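Local coordinates for regulatory protein MarR (Planctomyces limnophilus, PDB 3U2R) that probably acts as a DNA-binding transcription factor of the MarR family, built around a winged helix-turn-helix, at residues A[49-54]-A[66-71]. Numbering follows the deposited sequence.
Sequences YNTLRL and LQIADR
The Arg71 guanidinium carries Leu54 CD1 on one face, nearer the rim than the middle of the group. The nearest pair is Leu54 CD1 and Arg71 NH1, 3.5 Å apart. Arg71 reaches this position because its chain bends at chi2 and chi3, which folds the flat group back over the leucine. Two other flat groups meet within 49-54. Arg53 CG lies over one face of the Tyr49 ring, while Tyr49 CZ sits in plane at the edge of the Arg53 guanidinium. A weak hydrogen bond runs from Arg53 NH1 to Tyr49 OH (3.4 Å). Arg53 NH2 also forms a salt bridge with Glu19 of the second subunit.

Leu54 gives the largest share of the contact. With CG anti to the backbone N (chi1 178°), its side chain brings both methyls to 66-71. Leu54 CD1 takes the guanidinium. Leu54 CD2 packs 3.9 Å from Arg71 CB. Leu54 CD2 also lies 4.2 Å from Ile68 CG2. With an alanine here, both methyls go, which would probably uncover part of the guanidinium face and open a gap beside Ile68. Methyl also meets methyl between Thr51 CG2 and Ile68 CG2, at 4.2 Å. The Thr51 hydroxyl is engaged in its own helix, hydrogen-bonded to Gln47 O. Met63 of strand 63-64 touches Leu54, Ile68 and Arg71. From helix 78-88, Leu82 packs on Thr51 and Ile79 on Ile68.

The axes of segments 49-54 and 66-71 cross at 113° and approach to 10.8 Å. Side chains make the contact, apart from Leu54 CD2 resting 4.0 Å from the backbone Ile68 O. Helices 46-58, 65-71 and 78-88 together form the three-helix part of the winged helix-turn-helix domain characteristic of MarR proteins.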
loop_
_atom_site.group_PDB
_atom_site.type_symbol
_atom_site.label_atom_id
_atom_site.label_comp_id
_atom_site.label_asym_id
_atom_site.label_seq_id
_atom_site.Cartn_x
_atom_site.Cartn_y
_atom_site.Cartn_z
ATOM N N TYR A 49 2.278 -1.492 29.381
ATOM C CA TYR A 49 3.235 -0.631 28.677
ATOM C C TYR A 49 2.769 0.832 28.776
ATOM O O TYR A 49 3.584 1.728 29.030
ATOM C CB TYR A 49 3.346 -1.100 27.208
ATOM C CG TYR A 49 4.209 -0.204 26.330
ATOM C CD1 TYR A 49 5.587 -0.300 26.352
ATOM C CD2 TYR A 49 3.638 0.722 25.479
ATOM C CE1 TYR A 49 6.388 0.564 25.609
ATOM C CE2 TYR A 49 4.426 1.548 24.676
ATOM C CZ TYR A 49 5.809 1.436 24.719
ATOM O OH TYR A 49 6.647 2.237 23.982
ATOM N N ASN A 50 1.438 1.058 28.559
ATOM C CA ASN A 50 0.807 2.380 28.597
ATOM C C ASN A 50 0.923 2.994 30.006
ATOM O O ASN A 50 1.284 4.142 30.127
ATOM C CB ASN A 50 -0.634 2.304 28.165
ATOM C CG ASN A 50 -0.807 2.084 26.690
ATOM O OD1 ASN A 50 0.109 2.224 25.893
ATOM N ND2 ASN A 50 -2.023 1.908 26.288
ATOM N N THR A 51 0.806 2.196 31.042
ATOM C CA THR A 51 1.052 2.652 32.432
ATOM C C THR A 51 2.525 3.022 32.623
ATOM O O THR A 51 2.853 4.112 33.098
ATOM C CB THR A 51 0.625 1.557 33.403
ATOM O OG1 THR A 51 -0.755 1.238 33.177
ATOM C CG2 THR A 51 0.823 1.947 34.825
ATOM N N LEU A 52 3.436 2.147 32.213
ATOM C CA LEU A 52 4.832 2.482 32.374
ATOM C C LEU A 52 5.192 3.758 31.612
ATOM O O LEU A 52 5.885 4.577 32.171
ATOM C CB LEU A 52 5.724 1.319 31.920
ATOM C CG LEU A 52 5.633 -0.004 32.741
ATOM C CD1 LEU A 52 6.383 -1.155 32.051
ATOM C CD2 LEU A 52 6.247 0.142 34.157
ATOM N N ARG A 53 4.704 3.956 30.376
ATOM C CA ARG A 53 4.993 5.171 29.582
ATOM C C ARG A 53 4.441 6.417 30.246
ATOM O O ARG A 53 5.043 7.483 30.179
ATOM C CB ARG A 53 4.379 5.063 28.176
ATOM C CG ARG A 53 5.165 4.237 27.169
ATOM C CD ARG A 53 6.121 5.098 26.379
ATOM N NE ARG A 53 5.483 6.239 25.703
ATOM C CZ ARG A 53 4.819 6.200 24.545
ATOM N NH1 ARG A 53 4.675 5.058 23.889
ATOM N NH2 ARG A 53 4.294 7.308 24.039
ATOM N N LEU A 54 3.247 6.293 30.800
ATOM C CA LEU A 54 2.593 7.396 31.519
ATOM C C LEU A 54 3.439 7.736 32.766
ATOM O O LEU A 54 3.691 8.910 33.034
ATOM C CB LEU A 54 1.167 6.953 31.904
ATOM C CG LEU A 54 0.279 7.888 32.693
ATOM C CD1 LEU A 54 -0.031 9.172 31.899
ATOM C CD2 LEU A 54 -1.033 7.217 33.001
ATOM N N LEU A 66 -5.816 6.461 40.964
ATOM C CA LEU A 66 -7.024 6.988 40.318
ATOM C C LEU A 66 -6.711 7.871 39.107
ATOM O O LEU A 66 -7.457 7.806 38.115
ATOM C CB LEU A 66 -7.853 7.804 41.308
ATOM C CG LEU A 66 -8.633 7.008 42.367
ATOM C CD1 LEU A 66 -9.409 7.936 43.242
ATOM C CD2 LEU A 66 -9.597 5.979 41.702
ATOM N N GLN A 67 -5.642 8.720 39.195
ATOM C CA GLN A 67 -5.255 9.597 38.082
ATOM C C GLN A 67 -4.670 8.767 36.925
ATOM O O GLN A 67 -4.868 9.119 35.762
ATOM C CB GLN A 67 -4.284 10.699 38.525
ATOM C CG GLN A 67 -3.876 11.654 37.373
ATOM C CD GLN A 67 -3.130 12.916 37.807
ATOM O OE1 GLN A 67 -1.926 12.897 38.122
ATOM N NE2 GLN A 67 -3.806 14.066 37.770
ATOM N N ILE A 68 -3.968 7.652 37.234
ATOM C CA ILE A 68 -3.464 6.732 36.199
ATOM C C ILE A 68 -4.674 6.210 35.423
ATOM O O ILE A 68 -4.697 6.288 34.206
ATOM C CB ILE A 68 -2.651 5.557 36.802
ATOM C CG1 ILE A 68 -1.282 6.028 37.409
ATOM C CG2 ILE A 68 -2.472 4.418 35.768
ATOM C CD1 ILE A 68 -0.557 4.987 38.136
ATOM N N ALA A 69 -5.671 5.672 36.148
ATOM C CA ALA A 69 -6.869 5.120 35.532
ATOM C C ALA A 69 -7.588 6.199 34.695
ATOM O O ALA A 69 -7.883 5.971 33.543
ATOM C CB ALA A 69 -7.797 4.582 36.606
ATOM N N ASP A 70 -7.734 7.414 35.244
ATOM C CA ASP A 70 -8.371 8.516 34.528
ATOM C C ASP A 70 -7.597 8.876 33.218
ATOM O O ASP A 70 -8.240 9.049 32.185
ATOM C CB ASP A 70 -8.503 9.738 35.464
ATOM C CG ASP A 70 -9.030 10.974 34.776
ATOM O OD1 ASP A 70 -8.212 11.867 34.456
ATOM O OD2 ASP A 70 -10.256 11.034 34.520
ATOM N N ARG A 71 -6.243 8.926 33.247
ATOM C CA ARG A 71 -5.436 9.286 32.063
ATOM C C ARG A 71 -5.394 8.165 30.998
ATOM O O ARG A 71 -5.272 8.451 29.792
ATOM C CB ARG A 71 -4.008 9.659 32.462
ATOM C CG ARG A 71 -3.896 11.037 33.105
ATOM C CD ARG A 71 -3.743 12.138 32.078
ATOM N NE ARG A 71 -2.460 12.113 31.368
ATOM C CZ ARG A 71 -1.303 12.588 31.835
ATOM N NH1 ARG A 71 -0.203 12.526 31.091
ATOM N NH2 ARG A 71 -1.233 13.120 33.057
#